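Protein E (Haemophilus influenzae, PDB 3ZH5) acts as a multifunctional surface adhesin that binds host epithelial cells and the host proteins vitronectin, laminin and plasminogen. Local coordinates at residues G15-V20 and A120-A125; Q69-N74 and Y78-V83; N22-I27 and N49-L54. All blocks are in the same frame, centred on the assembly; numbering follows the deposited sequence.

The three contacts belong to one antiparallel sheet and the helix packed on it. Interaction 2 is the most extensive: two neighbouring strands joined by backbone bonds, with buried L73, L80, K71 and Q82 on the face toward helix 115-128 and partly exposed I72 and T81 on the other. Interaction 1 is small and wholly apolar, bringing the same helix against strand 16-19 at the sheet's edge. Interaction 3, at the open end of hairpin 25-34/41-50, is polar and partly water-mediated, with V23 and D51 exposed. Interactions 1 and 3 share neighbouring strands through the bond from I27 N to I17 O, whereas L73 of interaction 2 packs against A120 and C124 of interaction 1.

Interaction 1: residues G15-V20 and A120-A125; sequences GYIRLV and AQIICA
I17 and L19, two residues apart on strand 16-19, meet I122 of helix 115-128, so a short strand at one edge of the antiparallel sheet receives the flank of the C-terminal helix. This is helix-on-sheet packing between segments about a hundred residues apart in sequence. I17 comes first along the strand, its CB directed at the helix. Its chi1 of -55° places CG2 anti to the backbone N, and this branch is the one that touches, lying 4.2 Å from I122 CD1. The two isoleucines run past one another in opposite senses, and I17 CA and I122 CA are 9.1 Å apart. R18 turns away from the helix; its guanidinium group bonds instead to V23 O, Y26 OH and T10 O. At buried L19 the side chain leaves the backbone obliquely, but its CD2 methyl comes round to I122. V20, beyond the strand, is tied to the first turn of the helix by its backbone N, which bonds to N118 OD1.

On the helix, I122 therefore supplies the tip that serves both strand residues. The neighbouring I123 packs on I27, V42 and F44, while C124 forms the disulfide with C75 and so ties the helix to the turn of hairpin 64-74/79-88. The interface is small, 113 Å² in all, and entirely apolar. Its chemistry converges on a single methyl: I122 CD1, reached by CG2 of I17 and, at the same 4.2 Å, by CD2 of L19.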
ATOM      1  N   GLY A  15      -0.654  13.979  -0.686  1.00 49.34           N
ATOM      2  CA  GLY A  15      -0.967  12.926  -1.616  1.00 47.67           C
ATOM      3  C   GLY A  15      -1.213  11.550  -1.019  1.00 47.61           C
ATOM      4  O   GLY A  15      -1.643  10.645  -1.727  1.00 45.88           O
ATOM      5  N   TYR A  16      -0.930  11.361   0.262  1.00 42.87           N
ATOM      6  CA  TYR A  16      -1.161  10.053   0.887  1.00 37.82           C
ATOM      7  C   TYR A  16      -2.545  10.079   1.510  1.00 36.07           C
ATOM      8  O   TYR A  16      -2.929  11.042   2.144  1.00 41.86           O
ATOM      9  CB  TYR A  16      -0.089   9.743   1.933  1.00 38.83           C
ATOM     10  CG  TYR A  16       1.227   9.406   1.285  1.00 40.58           C
ATOM     11  CD1 TYR A  16       2.014  10.399   0.717  1.00 60.26           C
ATOM     12  CD2 TYR A  16       1.668   8.088   1.216  1.00 39.81           C
ATOM     13  CE1 TYR A  16       3.217  10.090   0.090  1.00 65.21           C
ATOM     14  CE2 TYR A  16       2.865   7.764   0.588  1.00 41.95           C
ATOM     15  CZ  TYR A  16       3.638   8.769   0.029  1.00 57.89           C
ATOM     16  OH  TYR A  16       4.831   8.463  -0.591  1.00 54.69           O
ATOM     17  N   ILE A  17      -3.292   9.019   1.287  1.00 34.22           N
ATOM     18  CA  ILE A  17      -4.637   8.916   1.709  1.00 33.09           C
ATOM     19  C   ILE A  17      -4.654   7.876   2.839  1.00 32.09           C
ATOM     20  O   ILE A  17      -4.317   6.709   2.633  1.00 31.50           O
ATOM     21  CB  ILE A  17      -5.553   8.464   0.601  1.00 32.57           C
ATOM     22  CG1 ILE A  17      -5.442   9.374  -0.650  1.00 44.24           C
ATOM     23  CG2 ILE A  17      -6.991   8.420   1.115  1.00 32.06           C
ATOM     24  CD1 ILE A  17      -6.355   8.916  -1.764  1.00 39.01           C
ATOM     25  N   ARG A  18      -5.055   8.290   4.024  1.00 32.73           N
ATOM     26  CA  ARG A  18      -5.052   7.386   5.169  1.00 34.75           C
ATOM     27  C   ARG A  18      -6.305   6.526   5.147  1.00 35.49           C
ATOM     28  O   ARG A  18      -7.389   6.984   4.810  1.00 31.20           O
ATOM     29  CB  ARG A  18      -4.950   8.208   6.459  1.00 33.26           C
ATOM     30  CG  ARG A  18      -5.081   7.456   7.747  1.00 33.74           C
ATOM     31  CD  ARG A  18      -4.989   8.478   8.889  1.00 39.93           C
ATOM     32  NE  ARG A  18      -3.604   8.757   9.235  1.00 37.95           N
ATOM     33  CZ  ARG A  18      -3.150   9.918   9.683  1.00 41.59           C
ATOM     34  NH1 ARG A  18      -3.967  10.952   9.840  1.00 42.80           N
ATOM     35  NH2 ARG A  18      -1.859  10.048   9.966  1.00 44.73           N
ATOM     36  N   LEU A  19      -6.162   5.244   5.460  1.00 30.71           N
ATOM     37  CA  LEU A  19      -7.308   4.364   5.391  1.00 30.63           C
ATOM     38  C   LEU A  19      -7.940   4.171   6.738  1.00 35.80           C
ATOM     39  O   LEU A  19      -7.315   4.340   7.779  1.00 35.73           O
ATOM     40  CB  LEU A  19      -6.901   2.985   4.846  1.00 32.65           C
ATOM     41  CG  LEU A  19      -6.315   3.172   3.447  1.00 40.81           C
ATOM     42  CD1 LEU A  19      -5.983   1.875   2.768  1.00 45.67           C
ATOM     43  CD2 LEU A  19      -7.282   4.014   2.579  1.00 37.15           C
ATOM     44  N   VAL A  20      -9.190   3.752   6.696  1.00 35.38           N
ATOM     45  CA  VAL A  20      -9.910   3.338   7.886  1.00 38.78           C
ATOM     46  C   VAL A  20      -9.287   2.057   8.472  1.00 43.94           C
ATOM     47  O   VAL A  20      -8.751   1.214   7.752  1.00 47.04           O
ATOM     48  CB  VAL A  20     -11.400   3.137   7.516  1.00 46.97           C
ATOM     49  CG1 VAL A  20     -12.118   2.282   8.512  1.00 62.52           C
ATOM     50  CG2 VAL A  20     -12.069   4.475   7.372  1.00 55.72           C
ATOM     51  N   ALA A 120     -10.427   0.520  -1.848  1.00 35.98           N
ATOM     52  CA  ALA A 120     -11.103   0.308  -3.118  1.00 28.94           C
ATOM     53  C   ALA A 120     -12.322   1.243  -3.284  1.00 34.41           C
ATOM     54  O   ALA A 120     -12.550   1.787  -4.372  1.00 32.06           O
ATOM     55  CB  ALA A 120     -11.498  -1.131  -3.272  1.00 28.87           C
ATOM     56  N   GLN A 121     -13.073   1.465  -2.214  1.00 33.21           N
ATOM     57  CA  GLN A 121     -14.186   2.423  -2.287  1.00 34.53           C
ATOM     58  C   GLN A 121     -13.679   3.791  -2.659  1.00 38.50           C
ATOM     59  O   GLN A 121     -14.297   4.501  -3.469  1.00 41.02           O
ATOM     60  CB  GLN A 121     -14.918   2.518  -0.929  1.00 39.46           C
ATOM     61  CG  GLN A 121     -15.446   1.188  -0.490  1.00 48.59           C
ATOM     62  CD  GLN A 121     -16.953   1.084  -0.622  1.00 62.12           C
ATOM     63  OE1 GLN A 121     -17.695   1.332   0.345  1.00 49.09           O
ATOM     64  NE2 GLN A 121     -17.420   0.696  -1.815  1.00 64.22           N
ATOM     65  N   ILE A 122     -12.561   4.195  -2.070  1.00 34.24           N
ATOM     66  CA  ILE A 122     -12.037   5.525  -2.346  1.00 34.70           C
ATOM     67  C   ILE A 122     -11.474   5.595  -3.749  1.00 35.05           C
ATOM     68  O   ILE A 122     -11.743   6.544  -4.487  1.00 34.45           O
ATOM     69  CB  ILE A 122     -10.938   5.877  -1.390  1.00 34.87           C
ATOM     70  CG1 ILE A 122     -11.555   5.997   0.034  1.00 41.16           C
ATOM     71  CG2 ILE A 122     -10.276   7.219  -1.748  1.00 35.20           C
ATOM     72  CD1 ILE A 122     -10.569   6.257   1.167  1.00 38.54           C
ATOM     73  N   ILE A 123     -10.680   4.590  -4.117  1.00 31.57           N
ATOM     74  CA  ILE A 123     -10.039   4.650  -5.430  1.00 30.54           C
ATOM     75  C   ILE A 123     -11.086   4.602  -6.522  1.00 32.91           C
ATOM     76  O   ILE A 123     -11.060   5.418  -7.465  1.00 36.95           O
ATOM     77  CB  ILE A 123      -9.003   3.551  -5.639  1.00 32.14           C
ATOM     78  CG1 ILE A 123      -7.724   3.921  -4.922  1.00 29.20           C
ATOM     79  CG2 ILE A 123      -8.640   3.409  -7.165  1.00 34.93           C
ATOM     80  CD1 ILE A 123      -6.862   2.719  -4.688  1.00 32.57           C
ATOM     81  N   CYS A 124     -12.027   3.681  -6.391  1.00 36.27           N
ATOM     82  CA  CYS A 124     -13.014   3.493  -7.436  1.00 36.85           C
ATOM     83  C   CYS A 124     -13.931   4.694  -7.568  1.00 38.41           C
ATOM     84  O   CYS A 124     -14.264   5.086  -8.673  1.00 36.58           O
ATOM     85  CB  CYS A 124     -13.795   2.208  -7.211  1.00 37.86           C
ATOM     86  SG  CYS A 124     -12.657   0.763  -7.303  1.00 39.14           S
ATOM     87  N   ALA A 125     -14.329   5.277  -6.435  1.00 35.97           N
ATOM     88  CA  ALA A 125     -15.123   6.493  -6.467  1.00 40.89           C
ATOM     89  C   ALA A 125     -14.437   7.632  -7.203  1.00 43.45           C
ATOM     90  O   ALA A 125     -15.122   8.446  -7.833  1.00 49.27           O
ATOM     91  CB  ALA A 125     -15.459   6.941  -5.057  1.00 38.69           C
TER

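Interaction 2: residues Q69-N74 and Y78-V83; sequences QYKILN and YHLTQV
K71 and Q82 form the side-chain hydrogen bond of this pair of strands: K71 NZ donates to Q82 OE1 over 2.7 Å, the nitrogen lying 19° out of the amide carbonyl plane. Both residues are buried. The lysine chain bends at chi2, which carries the ammonium across to the neighbouring strand, and the glutamine folds at its own chi2 in the opposite sense to bring its amide back. The Q69 side chain runs roughly perpendicular to that of Q82, its CB 3.4 Å from Q82 OE1, the amide planes 43° apart; Q69 NE2 bonds to T85 OG1.

The backbone supplies the other strong bonds. I72 and T81 exchange a reciprocal pair, T81 N to I72 O at 2.7 Å and I72 N to T81 O at 2.9 Å. V83 N bonds to Y70 O, and N74 N to H79 O. The segments are the paired arms of the beta hairpin 64-74/79-88, antiparallel at 160° and inside the larger sheet, with strand 41-50 on the far side of 69-74. K71/Q82 and L73/L80 are non-hydrogen-bonded pairs, I72/T81 a hydrogen-bonded one. Water 1 donates to I72 O and also bonds to T81 OG1, which bonds to T107 OG1 as well.

On the face with K71 and Q82, L80 CD1 lies 3.8 Å from L73 CB. L73 continues onto A120 and C124 of the helix, and L80 onto L116. On the reverse face, V83 CG2 rests 3.7 Å from I72 CD1, while V83 CB approaches Y70 CD1 at 3.8 Å, and Y70 OH bonds to H43 ND1.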
ATOM      1  N   GLN A  69       3.819  -1.410  -1.179  1.00 22.65           N
ATOM      2  CA  GLN A  69       3.311  -2.588  -1.864  1.00 28.08           C
ATOM      3  C   GLN A  69       2.535  -2.204  -3.090  1.00 26.10           C
ATOM      4  O   GLN A  69       1.592  -1.426  -3.018  1.00 29.95           O
ATOM      5  CB  GLN A  69       2.410  -3.388  -0.960  1.00 31.77           C
ATOM      6  CG  GLN A  69       3.183  -4.037   0.153  1.00 39.00           C
ATOM      7  CD  GLN A  69       2.324  -4.909   1.014  1.00 38.30           C
ATOM      8  OE1 GLN A  69       1.272  -4.498   1.501  1.00 40.73           O
ATOM      9  NE2 GLN A  69       2.779  -6.121   1.220  1.00 33.18           N
ATOM     10  N   TYR A  70       2.940  -2.780  -4.208  1.00 22.20           N
ATOM     11  CA  TYR A  70       2.278  -2.557  -5.479  1.00 22.75           C
ATOM     12  C   TYR A  70       1.018  -3.370  -5.565  1.00 21.86           C
ATOM     13  O   TYR A  70       1.055  -4.626  -5.488  1.00 18.69           O
ATOM     14  CB  TYR A  70       3.220  -2.995  -6.573  1.00 23.08           C
ATOM     15  CG  TYR A  70       2.851  -2.553  -7.987  1.00 24.79           C
ATOM     16  CD1 TYR A  70       1.635  -2.900  -8.557  1.00 22.31           C
ATOM     17  CD2 TYR A  70       3.727  -1.796  -8.733  1.00 33.84           C
ATOM     18  CE1 TYR A  70       1.304  -2.473  -9.859  1.00 31.88           C
ATOM     19  CE2 TYR A  70       3.409  -1.368 -10.012  1.00 30.51           C
ATOM     20  CZ  TYR A  70       2.198  -1.721 -10.576  1.00 28.44           C
ATOM     21  OH  TYR A  70       1.900  -1.260 -11.881  1.00 26.94           O
ATOM     22  N   LYS A  71      -0.098  -2.685  -5.727  1.00 19.60           N
ATOM     23  CA  LYS A  71      -1.410  -3.327  -5.868  1.00 21.21           C
ATOM     24  C   LYS A  71      -2.026  -3.084  -7.246  1.00 20.08           C
ATOM     25  O   LYS A  71      -1.789  -2.035  -7.841  1.00 19.15           O
ATOM     26  CB  LYS A  71      -2.381  -2.745  -4.827  1.00 20.69           C
ATOM     27  CG  LYS A  71      -1.859  -2.826  -3.408  1.00 26.33           C
ATOM     28  CD  LYS A  71      -1.795  -4.275  -2.894  1.00 24.23           C
ATOM     29  CE  LYS A  71      -1.696  -4.254  -1.369  1.00 29.73           C
ATOM     30  NZ  LYS A  71      -1.401  -5.567  -0.789  1.00 26.02           N
ATOM     31  N   ILE A  72      -2.903  -4.002  -7.672  1.00 19.90           N
ATOM     32  CA  ILE A  72      -3.734  -3.799  -8.814  1.00 21.94           C
ATOM     33  C   ILE A  72      -5.139  -4.126  -8.385  1.00 18.97           C
ATOM     34  O   ILE A  72      -5.433  -5.245  -7.879  1.00 18.93           O
ATOM     35  CB  ILE A  72      -3.348  -4.714 -10.017  1.00 21.23           C
ATOM     36  CG1 ILE A  72      -1.913  -4.435 -10.477  1.00 24.18           C
ATOM     37  CG2 ILE A  72      -4.366  -4.547 -11.132  1.00 20.96           C
ATOM     38  CD1 ILE A  72      -1.342  -5.433 -11.457  1.00 21.15           C
ATOM     39  N   LEU A  73      -6.000  -3.127  -8.573  1.00 20.72           N
ATOM     40  CA  LEU A  73      -7.413  -3.231  -8.260  1.00 23.13           C
ATOM     41  C   LEU A  73      -8.296  -3.273  -9.493  1.00 21.78           C
ATOM     42  O   LEU A  73      -8.206  -2.411 -10.367  1.00 27.25           O
ATOM     43  CB  LEU A  73      -7.824  -2.056  -7.332  1.00 20.69           C
ATOM     44  CG  LEU A  73      -9.311  -1.869  -7.062  1.00 24.00           C
ATOM     45  CD1 LEU A  73      -9.758  -2.993  -6.139  1.00 23.46           C
ATOM     46  CD2 LEU A  73      -9.561  -0.475  -6.412  1.00 25.19           C
ATOM     47  N   ASN A  74      -9.210  -4.236  -9.531  1.00 21.96           N
ATOM     48  CA  ASN A  74     -10.309  -4.216 -10.472  1.00 22.43           C
ATOM     49  C   ASN A  74     -11.618  -3.697  -9.829  1.00 30.89           C
ATOM     50  O   ASN A  74     -12.217  -4.374  -9.003  1.00 29.73           O
ATOM     51  CB  ASN A  74     -10.512  -5.607 -11.050  1.00 27.14           C
ATOM     52  CG  ASN A  74     -11.492  -5.616 -12.193  1.00 36.95           C
ATOM     53  OD1 ASN A  74     -12.079  -4.585 -12.532  1.00 39.77           O
ATOM     54  ND2 ASN A  74     -11.637  -6.758 -12.831  1.00 37.89           N
ATOM     55  N   TYR A  78     -13.949  -5.878  -7.489  1.00 32.33           N
ATOM     56  CA  TYR A  78     -13.156  -5.694  -6.277  1.00 26.34           C
ATOM     57  C   TYR A  78     -12.141  -6.832  -6.049  1.00 25.87           C
ATOM     58  O   TYR A  78     -11.866  -7.227  -4.911  1.00 28.16           O
ATOM     59  CB  TYR A  78     -14.081  -5.515  -5.057  1.00 32.79           C
ATOM     60  CG  TYR A  78     -14.548  -4.083  -4.790  1.00 31.07           C
ATOM     61  CD1 TYR A  78     -14.922  -3.244  -5.817  1.00 35.06           C
ATOM     62  CD2 TYR A  78     -14.637  -3.592  -3.480  1.00 36.92           C
ATOM     63  CE1 TYR A  78     -15.337  -1.937  -5.574  1.00 33.06           C
ATOM     64  CE2 TYR A  78     -15.052  -2.301  -3.219  1.00 35.85           C
ATOM     65  CZ  TYR A  78     -15.410  -1.477  -4.278  1.00 41.21           C
ATOM     66  OH  TYR A  78     -15.819  -0.191  -4.054  1.00 42.81           O
ATOM     67  N   HIS A  79     -11.533  -7.320  -7.136  1.00 24.95           N
ATOM     68  CA  HIS A  79     -10.326  -8.131  -7.005  1.00 23.04           C
ATOM     69  C   HIS A  79      -9.144  -7.218  -6.828  1.00 24.05           C
ATOM     70  O   HIS A  79      -9.007  -6.207  -7.548  1.00 27.02           O
ATOM     71  CB  HIS A  79     -10.084  -8.992  -8.256  1.00 20.75           C
ATOM     72  CG  HIS A  79     -11.047 -10.128  -8.411  1.00 26.64           C
ATOM     73  ND1 HIS A  79     -10.978 -11.037  -9.460  1.00 27.45           N
ATOM     74  CD2 HIS A  79     -12.124 -10.487  -7.674  1.00 32.33           C
ATOM     75  CE1 HIS A  79     -11.983 -11.885  -9.364  1.00 30.99           C
ATOM     76  NE2 HIS A  79     -12.693 -11.576  -8.284  1.00 30.18           N
ATOM     77  N   LEU A  80      -8.276  -7.592  -5.903  1.00 21.25           N
ATOM     78  CA  LEU A  80      -7.102  -6.815  -5.537  1.00 18.72           C
ATOM     79  C   LEU A  80      -5.932  -7.766  -5.590  1.00 18.10           C
ATOM     80  O   LEU A  80      -5.913  -8.761  -4.856  1.00 19.42           O
ATOM     81  CB  LEU A  80      -7.188  -6.304  -4.091  1.00 18.54           C
ATOM     82  CG  LEU A  80      -6.056  -5.329  -3.727  1.00 26.64           C
ATOM     83  CD1 LEU A  80      -6.226  -4.042  -4.491  1.00 21.25           C
ATOM     84  CD2 LEU A  80      -6.054  -4.956  -2.291  1.00 36.89           C
ATOM     85  N   THR A  81      -4.977  -7.491  -6.474  1.00 22.55           N
ATOM     86  CA  THR A  81      -3.757  -8.297  -6.583  1.00 20.67           C
ATOM     87  C   THR A  81      -2.584  -7.623  -5.893  1.00 17.89           C
ATOM     88  O   THR A  81      -2.323  -6.411  -6.078  1.00 20.51           O
ATOM     89  CB  THR A  81      -3.447  -8.496  -8.071  1.00 19.91           C
ATOM     90  OG1 THR A  81      -4.617  -9.034  -8.714  1.00 22.69           O
ATOM     91  CG2 THR A  81      -2.219  -9.358  -8.285  1.00 20.68           C
ATOM     92  N   GLN A  82      -1.898  -8.390  -5.061  1.00 16.61           N
ATOM     93  CA  GLN A  82      -0.625  -7.995  -4.458  1.00 17.68           C
ATOM     94  C   GLN A  82       0.456  -8.417  -5.425  1.00 20.46           C
ATOM     95  O   GLN A  82       0.586  -9.619  -5.722  1.00 18.35           O
ATOM     96  CB  GLN A  82      -0.428  -8.668  -3.101  1.00 22.98           C
ATOM     97  CG  GLN A  82       0.994  -8.649  -2.505  1.00 23.33           C
ATOM     98  CD  GLN A  82       1.605  -7.304  -2.225  1.00 30.71           C
ATOM     99  OE1 GLN A  82       0.914  -6.309  -1.967  1.00 26.33           O
ATOM    100  NE2 GLN A  82       2.931  -7.272  -2.222  1.00 29.79           N
ATOM    101  N   VAL A  83       1.241  -7.443  -5.890  1.00 19.08           N
ATOM    102  CA  VAL A  83       2.253  -7.699  -6.929  1.00 19.05           C
ATOM    103  C   VAL A  83       3.662  -7.748  -6.372  1.00 23.61           C
ATOM    104  O   VAL A  83       4.472  -8.600  -6.764  1.00 25.07           O
ATOM    105  CB  VAL A  83       2.185  -6.606  -8.024  1.00 20.34           C
ATOM    106  CG1 VAL A  83       3.363  -6.702  -8.987  1.00 22.77           C
ATOM    107  CG2 VAL A  83       0.857  -6.738  -8.738  1.00 28.31           C
TER
HETATM  108  O   HOH W   1      -6.699  -7.406  -9.534  1.00 34.90           O

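Interaction 3: residues N22-I27 and N49-L54; sequences NVNYYI and NLDKGL
The side chains of Y26 and N49 run nearly perpendicular, ring and amide planes inclined by 53°, with N49 ND2 3.8 Å from Y26 CE1. The two polar ends are joined through water 2, which lies in the ring plane at its edge. This water binds Y26 OH at 2.6 Å, accepts from N49 ND2 and bonds to N24 OD1, linking three side chains. Y26 OH is also held by R18 NH2, while N49 OD1 takes a bond from W92 N, so the amide is held through both its oxygen and its nitrogen. W92 further meets Y26 edge-to-face.

N24 approaches N49 alongside its backbone: its CB is 3.3 Å from N49 O, and the CB atoms of the two asparagines are 4.4 Å apart. With CG anti to its carbonyl carbon (chi1 -63°), N24 can send OD1 to water 2. Separately, N24 O accepts from N49 N at 3.0 Å, in the carbonyl plane.

That backbone bond lies at the open end of the beta hairpin 25-34/41-50, where both segments turn corners. N22 to Y25 form a type I beta turn, closed by Y25 N to N22 O. Within it N22 OD1 accepts from N24 N at 2.9 Å, making an Asx turn; the donor sits well above the carbonyl plane. Farther out, the exposed D51 extends its carboxylate toward N24, OD2 being 4.2 Å from N24 ND2, and both side chains also touch P8.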
ATOM      1  N   ASN A  22      -6.562   1.475   9.948  1.00 41.26           N
ATOM      2  CA  ASN A  22      -5.159   1.531  10.263  1.00 36.35           C
ATOM      3  C   ASN A  22      -4.611   2.920   9.931  1.00 38.54           C
ATOM      4  O   ASN A  22      -4.364   3.228   8.761  1.00 35.30           O
ATOM      5  CB  ASN A  22      -4.417   0.427   9.479  1.00 33.11           C
ATOM      6  CG  ASN A  22      -2.947   0.351   9.842  1.00 39.25           C
ATOM      7  OD1 ASN A  22      -2.420   1.235  10.522  1.00 49.21           O
ATOM      8  ND2 ASN A  22      -2.269  -0.706   9.381  1.00 52.46           N
ATOM      9  N   VAL A  23      -4.406   3.748  10.960  1.00 36.57           N
ATOM     10  CA  VAL A  23      -3.970   5.131  10.732  1.00 37.49           C
ATOM     11  C   VAL A  23      -2.560   5.187  10.111  1.00 39.82           C
ATOM     12  O   VAL A  23      -2.094   6.251   9.698  1.00 37.23           O
ATOM     13  CB  VAL A  23      -4.035   5.996  12.003  1.00 40.32           C
ATOM     14  CG1 VAL A  23      -5.482   6.047  12.536  1.00 48.66           C
ATOM     15  CG2 VAL A  23      -3.082   5.483  13.073  1.00 41.96           C
ATOM     16  N   ASN A  24      -1.889   4.048  10.018  1.00 36.88           N
ATOM     17  CA  ASN A  24      -0.567   3.999   9.367  1.00 33.42           C
ATOM     18  C   ASN A  24      -0.556   3.331   8.015  1.00 29.28           C
ATOM     19  O   ASN A  24       0.511   3.038   7.509  1.00 28.12           O
ATOM     20  CB  ASN A  24       0.434   3.305  10.285  1.00 36.39           C
ATOM     21  CG  ASN A  24       0.622   4.087  11.564  1.00 37.48           C
ATOM     22  OD1 ASN A  24       0.847   5.297  11.490  1.00 42.40           O
ATOM     23  ND2 ASN A  24       0.454   3.441  12.733  1.00 38.20           N
ATOM     24  N   TYR A  25      -1.728   3.060   7.467  1.00 27.63           N
ATOM     25  CA  TYR A  25      -1.806   2.424   6.153  1.00 26.74           C
ATOM     26  C   TYR A  25      -2.336   3.486   5.205  1.00 27.80           C
ATOM     27  O   TYR A  25      -3.349   4.124   5.513  1.00 25.90           O
ATOM     28  CB  TYR A  25      -2.776   1.238   6.211  1.00 27.59           C
ATOM     29  CG  TYR A  25      -2.657   0.272   5.050  1.00 36.12           C
ATOM     30  CD1 TYR A  25      -3.041   0.653   3.793  1.00 30.71           C
ATOM     31  CD2 TYR A  25      -2.187  -1.029   5.230  1.00 42.92           C
ATOM     32  CE1 TYR A  25      -2.934  -0.219   2.707  1.00 34.15           C
ATOM     33  CE2 TYR A  25      -2.087  -1.914   4.172  1.00 43.95           C
ATOM     34  CZ  TYR A  25      -2.464  -1.506   2.909  1.00 39.66           C
ATOM     35  OH  TYR A  25      -2.360  -2.362   1.831  1.00 43.98           O
ATOM     36  N   TYR A  26      -1.658   3.695   4.083  1.00 25.32           N
ATOM     37  CA  TYR A  26      -2.020   4.774   3.153  1.00 27.27           C
ATOM     38  C   TYR A  26      -2.035   4.318   1.685  1.00 30.85           C
ATOM     39  O   TYR A  26      -1.393   3.335   1.309  1.00 27.18           O
ATOM     40  CB  TYR A  26      -0.985   5.907   3.220  1.00 31.21           C
ATOM     41  CG  TYR A  26      -0.756   6.508   4.573  1.00 30.03           C
ATOM     42  CD1 TYR A  26       0.108   5.908   5.492  1.00 31.33           C
ATOM     43  CD2 TYR A  26      -1.393   7.692   4.942  1.00 28.53           C
ATOM     44  CE1 TYR A  26       0.322   6.477   6.777  1.00 30.16           C
ATOM     45  CE2 TYR A  26      -1.179   8.257   6.209  1.00 33.82           C
ATOM     46  CZ  TYR A  26      -0.307   7.658   7.098  1.00 32.50           C
ATOM     47  OH  TYR A  26      -0.118   8.232   8.366  1.00 38.69           O
ATOM     48  N   ILE A  27      -2.775   5.040   0.863  1.00 22.95           N
ATOM     49  CA  ILE A  27      -2.632   4.940  -0.605  1.00 26.54           C
ATOM     50  C   ILE A  27      -1.719   6.071  -1.031  1.00 28.92           C
ATOM     51  O   ILE A  27      -1.890   7.192  -0.576  1.00 27.72           O
ATOM     52  CB  ILE A  27      -3.960   5.184  -1.313  1.00 29.98           C
ATOM     53  CG1 ILE A  27      -4.943   4.068  -0.985  1.00 30.22           C
ATOM     54  CG2 ILE A  27      -3.764   5.357  -2.847  1.00 28.33           C
ATOM     55  CD1 ILE A  27      -6.336   4.459  -1.259  1.00 33.09           C
ATOM     56  N   ASN A  49       3.489   2.751   7.262  1.00 35.17           N
ATOM     57  CA  ASN A  49       4.516   3.143   8.210  1.00 39.31           C
ATOM     58  C   ASN A  49       4.465   2.182   9.399  1.00 45.87           C
ATOM     59  O   ASN A  49       3.406   1.983  10.002  1.00 42.10           O
ATOM     60  CB  ASN A  49       4.328   4.596   8.640  1.00 36.84           C
ATOM     61  CG  ASN A  49       4.602   5.557   7.533  1.00 43.87           C
ATOM     62  OD1 ASN A  49       5.332   5.238   6.594  1.00 43.12           O
ATOM     63  ND2 ASN A  49       4.041   6.759   7.628  1.00 39.59           N
ATOM     64  N   LEU A  50       5.607   1.575   9.713  1.00 57.96           N
ATOM     65  CA  LEU A  50       5.678   0.474  10.675  1.00 54.61           C
ATOM     66  C   LEU A  50       5.766   0.922  12.123  1.00 56.77           C
ATOM     67  O   LEU A  50       6.270   2.002  12.418  1.00 55.75           O
ATOM     68  CB  LEU A  50       6.894  -0.412  10.384  1.00 48.73           C
ATOM     69  CG  LEU A  50       6.909  -1.124   9.038  1.00 47.78           C
ATOM     70  CD1 LEU A  50       8.255  -1.790   8.854  1.00 49.91           C
ATOM     71  CD2 LEU A  50       5.782  -2.123   8.949  1.00 50.83           C
ATOM     72  N   ASP A  51       5.293   0.043  13.008  1.00 52.22           N
ATOM     73  CA  ASP A  51       5.305   0.244  14.472  1.00 63.00           C
ATOM     74  C   ASP A  51       6.549  -0.345  15.107  1.00 67.85           C
ATOM     75  O   ASP A  51       6.874  -0.077  16.257  1.00 71.99           O
ATOM     76  CB  ASP A  51       4.104  -0.463  15.088  1.00 63.88           C
ATOM     77  CG  ASP A  51       2.940   0.464  15.300  1.00 78.62           C
ATOM     78  OD1 ASP A  51       3.189   1.582  15.796  1.00 88.73           O
ATOM     79  OD2 ASP A  51       1.789   0.086  14.964  1.00 77.62           O
ATOM     80  N   LYS A  52       7.241  -1.164  14.328  1.00 53.41           N
ATOM     81  CA  LYS A  52       8.309  -1.991  14.831  1.00 64.00           C
ATOM     82  C   LYS A  52       9.226  -2.188  13.635  1.00 65.35           C
ATOM     83  O   LYS A  52       8.741  -2.433  12.531  1.00 64.06           O
ATOM     84  CB  LYS A  52       7.723  -3.323  15.298  1.00 70.60           C
ATOM     85  CG  LYS A  52       8.678  -4.225  16.058  1.00 79.77           C
ATOM     86  CD  LYS A  52       8.037  -5.585  16.347  1.00 79.73           C
ATOM     87  CE  LYS A  52       8.994  -6.533  17.068  1.00 79.83           C
ATOM     88  NZ  LYS A  52      10.174  -6.897  16.220  1.00 83.01           N
ATOM     89  N   GLY A  53      10.528  -2.041  13.840  1.00 58.46           N
ATOM     90  CA  GLY A  53      11.484  -2.133  12.746  1.00 58.94           C
ATOM     91  C   GLY A  53      11.644  -3.558  12.246  1.00 59.26           C
ATOM     92  O   GLY A  53      11.659  -4.508  13.027  1.00 67.88           O
ATOM     93  N   LEU A  54      11.770  -3.716  10.930  1.00 61.97           N
ATOM     94  CA  LEU A  54      12.035  -5.028  10.357  1.00 66.40           C
ATOM     95  C   LEU A  54      13.471  -5.051   9.860  1.00 63.35           C
ATOM     96  O   LEU A  54      13.885  -4.179   9.110  1.00 61.24           O
ATOM     97  CB  LEU A  54      11.071  -5.333   9.209  1.00 65.47           C
ATOM     98  CG  LEU A  54       9.589  -5.411   9.581  1.00 61.30           C
ATOM     99  CD1 LEU A  54       8.757  -5.756   8.345  1.00 60.32           C
ATOM    100  CD2 LEU A  54       9.342  -6.413  10.701  1.00 61.26           C
TER
HETATM  101  O   HOH W   2       1.796   7.052   9.671  1.00 35.64           O